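Local coordinates for fatty acid synthase 1, isoform A (Drosophila melanogaster, PDB 6FN6), which forms, as a multifunctional fatty acid synthase, long-chain saturated fatty acids with NADPH, here represented by its modifying region of dehydratase, enoylreductase and ketoreductase domains, at the interface of chains A and B. Numbering follows the deposited sequence. Chains: chain A/B, Fatty acid synthase 1, isoform A.

Contact 1: the interface of chains A and B. Residues chain A 821-823, 826; chain B 195, 814-815, 817.
The main-chain N-H of A:Ser823 meets the side-chain amide oxygen of B:Asn817, and this hydrogen bond is the polar centre of a patch where two enoylreductase domains of the synthase dimer touch. N of A:Ser823 and OD1 of B:Asn817 lie 3.0 Å apart, with the donor in the carbonyl plane on a lone pair, at a C=O...N angle of 139°. The hydroxyl OG of A:Ser823 turns to the same oxygen, held between its own backbone N and carbonyl carbon (chi1 69°), and adds a weak bond.

Beside this polar pair lies a leucine contact. The side chains of A:Leu826 and B:Leu814 run antiparallel, side by side, with methyl CD2 of A:Leu826 resting 3.6 Å from CB of B:Leu814. Methyl CD1 of the same A:Leu826 lies over the backbone carbonyl oxygen of B:Leu814, at 3.5 Å. From another direction the chain of A:Met822 comes in perpendicular to B:Leu814, touching methyl CD1 with its terminal methyl CE at 3.8 Å.

In the next shell, the acceptor is placed by the backbone of B:Asn817, which adopts a left-handed conformation just beyond helix 812-815, with CG anti to the backbone N (chi1 -173°). Its OD1 thereby faces the first turn of the 3-10 helix 822-827 of chain A and may act much like an N-cap supplied by the other subunit; the helix start would be expected to polarise the amide oxygen. B:Arg195, on strand 191-196 in the C-terminal hotdog region of the dehydratase, comes up behind. Its guanidinium stands near A:Ser823, NH2 being 3.9 Å from CB of that serine, while CB of B:Asn817 sits over the margin of one guanidinium face, 3.7 Å above the plane.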
loop_
_atom_site.group_PDB
_atom_site.type_symbol
_atom_site.label_atom_id
_atom_site.label_comp_id
_atom_site.label_asym_id
_atom_site.label_seq_id
_atom_site.Cartn_x
_atom_site.Cartn_y
_atom_site.Cartn_z
ATOM N N GLY A 821 -0.544 -2.088 1.597
ATOM C CA GLY A 821 -1.160 -2.044 2.910
ATOM C C GLY A 821 -0.168 -1.575 3.956
ATOM O O GLY A 821 0.853 -2.219 4.184
ATOM N N MET A 822 -0.471 -0.449 4.591
ATOM C CA MET A 822 0.462 0.177 5.522
ATOM C C MET A 822 0.446 -0.458 6.917
ATOM O O MET A 822 1.138 0.012 7.821
ATOM C CB MET A 822 0.163 1.674 5.625
ATOM C CG MET A 822 0.501 2.443 4.361
ATOM S SD MET A 822 0.127 4.206 4.447
ATOM C CE MET A 822 1.302 4.737 5.687
ATOM N N SER A 823 -0.344 -1.511 7.100
ATOM C CA SER A 823 -0.370 -2.219 8.377
ATOM C C SER A 823 1.001 -2.828 8.665
ATOM O O SER A 823 1.405 -2.954 9.822
ATOM C CB SER A 823 -1.442 -3.312 8.382
ATOM O OG SER A 823 -1.098 -4.377 7.516
ATOM N N LEU A 826 3.336 -1.170 11.087
ATOM C CA LEU A 826 3.105 -1.267 12.527
ATOM C C LEU A 826 4.201 -2.093 13.191
ATOM O O LEU A 826 4.469 -1.937 14.381
ATOM C CB LEU A 826 1.736 -1.885 12.825
ATOM C CG LEU A 826 0.524 -0.965 12.666
ATOM C CD1 LEU A 826 -0.773 -1.764 12.673
ATOM C CD2 LEU A 826 0.512 0.087 13.760
ATOM N N ARG B 195 -10.171 -7.173 10.045
ATOM C CA ARG B 195 -9.874 -7.520 8.662
ATOM C C ARG B 195 -9.818 -9.029 8.453
ATOM O O ARG B 195 -9.579 -9.792 9.390
ATOM C CB ARG B 195 -8.546 -6.894 8.228
ATOM C CG ARG B 195 -8.672 -5.482 7.682
ATOM C CD ARG B 195 -7.312 -4.891 7.332
ATOM N NE ARG B 195 -6.629 -4.350 8.508
ATOM C CZ ARG B 195 -5.431 -4.736 8.945
ATOM N NH1 ARG B 195 -4.742 -5.688 8.321
ATOM N NH2 ARG B 195 -4.917 -4.166 10.025
ATOM N N LEU B 814 -1.624 3.484 9.645
ATOM C CA LEU B 814 -1.018 2.202 9.982
ATOM C C LEU B 814 -2.058 1.232 10.538
ATOM O O LEU B 814 -2.150 0.087 10.097
ATOM C CB LEU B 814 0.108 2.404 10.993
ATOM C CG LEU B 814 1.509 2.574 10.402
ATOM C CD1 LEU B 814 1.518 3.664 9.342
ATOM C CD2 LEU B 814 2.515 2.887 11.496
ATOM N N SER B 815 -2.834 1.700 11.511
ATOM C CA SER B 815 -3.886 0.888 12.112
ATOM C C SER B 815 -4.960 0.561 11.084
ATOM O O SER B 815 -5.396 -0.584 10.965
ATOM C CB SER B 815 -4.506 1.613 13.309
ATOM O OG SER B 815 -3.520 1.968 14.264
ATOM N N ASN B 817 -4.659 0.432 8.035
ATOM C CA ASN B 817 -4.072 -0.273 6.899
ATOM C C ASN B 817 -4.333 0.490 5.601
ATOM O O ASN B 817 -4.684 -0.103 4.578
ATOM C CB ASN B 817 -4.627 -1.699 6.799
ATOM C CG ASN B 817 -3.925 -2.530 5.734
ATOM O OD1 ASN B 817 -2.699 -2.528 5.636
ATOM N ND2 ASN B 817 -4.704 -3.248 4.933
#

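Contact 2: the interface of chains A and B. Residues chain A 814, 833, 835; chain B 822, 825-826, 828-829.
A:Leu814 pushes into a groove made by B:Met822, B:Phe825 and B:Leu826 on the 3-10 helix 822-827 of chain B, and this is the densely packed half of the contact. Its CG sits 3.9 Å from CB of B:Phe825, so that the phenylalanine meets it with its stem. With CG beside the backbone N (chi1 -63°), the ring is carried back along its own helix, where CB of B:Met822 meets its edge in plane. CB of B:Phe825 also lies 3.9 Å from CA of A:Gly833, where the absence of a side chain probably helps the backbone come close. Some 44 Å² of A:Leu814 is hidden by the partner.

On the other side B:Asn828 and B:Thr829 lose little surface to chain A; polar bonds carry this half, which may be looser. The backbone N of A:Gly833 donates to the carbonyl oxygen of B:Thr829 at 3.0 Å. As modelled, N of A:Leu835 donates to OD1 of B:Asn828, also at 3.0 Å and straight at the hydrogen (171°), although the donor stands above the amide plane. The amide orientation is doubtful: OD1 clashes with the carbonyl oxygen of A:Gly833 at 2.9 Å, and a flip would merely move the conflict to the N-H of A:Leu835. An alanine in place of B:Asn828 would remove the amide, and that N-H would probably lose its mate from chain B.

In the fold, the pairing lies at the end of strand 830-833 in the zinc-binding dehydrogenase-like part of the enoylreductase, and is consistent with the nucleotide-binding sheets of the two subunits joining across the dimer axis.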
loop_
_atom_site.group_PDB
_atom_site.type_symbol
_atom_site.label_atom_id
_atom_site.label_comp_id
_atom_site.label_asym_id
_atom_site.label_seq_id
_atom_site.Cartn_x
_atom_site.Cartn_y
_atom_site.Cartn_z
ATOM N N LEU A 814 6.037 -1.001 -8.634
ATOM C CA LEU A 814 6.476 0.383 -8.505
ATOM C C LEU A 814 5.945 1.201 -9.675
ATOM O O LEU A 814 5.372 2.274 -9.483
ATOM C CB LEU A 814 8.001 0.470 -8.441
ATOM C CG LEU A 814 8.611 0.496 -7.037
ATOM C CD1 LEU A 814 8.110 -0.668 -6.190
ATOM C CD2 LEU A 814 10.131 0.495 -7.112
ATOM N N GLY A 833 12.801 1.062 -1.737
ATOM C CA GLY A 833 12.906 1.053 -3.183
ATOM C C GLY A 833 14.370 1.139 -3.562
ATOM O O GLY A 833 15.042 2.118 -3.240
ATOM N N LEU A 835 17.072 1.195 -6.500
ATOM C CA LEU A 835 17.437 1.367 -7.895
ATOM C C LEU A 835 18.939 1.577 -8.015
ATOM O O LEU A 835 19.454 2.638 -7.662
ATOM C CB LEU A 835 16.701 2.560 -8.507
ATOM C CG LEU A 835 15.192 2.457 -8.743
ATOM C CD1 LEU A 835 14.396 2.402 -7.440
ATOM C CD2 LEU A 835 14.731 3.620 -9.604
ATOM N N MET B 822 2.952 2.662 -4.417
ATOM C CA MET B 822 4.343 2.223 -4.415
ATOM C C MET B 822 5.188 2.931 -5.474
ATOM O O MET B 822 6.384 2.667 -5.594
ATOM C CB MET B 822 4.413 0.709 -4.629
ATOM C CG MET B 822 3.887 -0.100 -3.449
ATOM S SD MET B 822 3.933 -1.882 -3.715
ATOM C CE MET B 822 5.693 -2.167 -3.781
ATOM N N PHE B 825 8.441 4.733 -4.529
ATOM C CA PHE B 825 9.677 3.989 -4.329
ATOM C C PHE B 825 10.537 3.966 -5.594
ATOM O O PHE B 825 11.701 3.566 -5.548
ATOM C CB PHE B 825 9.369 2.560 -3.874
ATOM C CG PHE B 825 8.672 2.489 -2.548
ATOM C CD1 PHE B 825 9.288 2.961 -1.401
ATOM C CD2 PHE B 825 7.406 1.938 -2.445
ATOM C CE1 PHE B 825 8.648 2.900 -0.178
ATOM C CE2 PHE B 825 6.763 1.871 -1.224
ATOM C CZ PHE B 825 7.386 2.352 -0.088
ATOM N N LEU B 826 9.973 4.408 -6.717
ATOM C CA LEU B 826 10.748 4.570 -7.945
ATOM C C LEU B 826 11.866 5.585 -7.734
ATOM O O LEU B 826 12.886 5.556 -8.420
ATOM C CB LEU B 826 9.854 5.026 -9.101
ATOM C CG LEU B 826 8.970 3.972 -9.769
ATOM C CD1 LEU B 826 7.914 4.631 -10.648
ATOM C CD2 LEU B 826 9.810 3.005 -10.586
ATOM N N ASN B 828 13.875 5.776 -5.430
ATOM C CA ASN B 828 14.918 5.194 -4.590
ATOM C C ASN B 828 14.742 5.614 -3.135
ATOM O O ASN B 828 15.715 5.901 -2.440
ATOM C CB ASN B 828 16.300 5.607 -5.095
ATOM C CG ASN B 828 17.396 4.678 -4.617
ATOM O OD1 ASN B 828 17.210 3.465 -4.545
ATOM N ND2 ASN B 828 18.548 5.245 -4.292
ATOM N N THR B 829 13.494 5.640 -2.681
ATOM C CA THR B 829 13.162 6.147 -1.357
ATOM C C THR B 829 12.980 5.031 -0.329
ATOM O O THR B 829 13.024 3.846 -0.662
ATOM C CB THR B 829 11.877 6.983 -1.401
ATOM O OG1 THR B 829 10.851 6.246 -2.077
ATOM C CG2 THR B 829 12.122 8.289 -2.128
#

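Contacts 1 and 2 are centred about 20 Å apart and belong to one two-fold symmetric interface, so residues 814, 822 and 826 appear in both with the chains exchanged. The helix beginning at residue 812 and the 3-10 helix 822-827 are the shared elements. Contact 1 extends them toward the dehydratase of one chain, whereas contact 2 extends them toward strand 830-833. The centre of contact 1 lies about 38 Å from A:His24 and 37 Å from A:Asp175, the likely dehydratase catalytic residues, and that of contact 2 about 42 Å from B:His24 and 40 Å from B:Asp175, which suggests a role in dimer assembly.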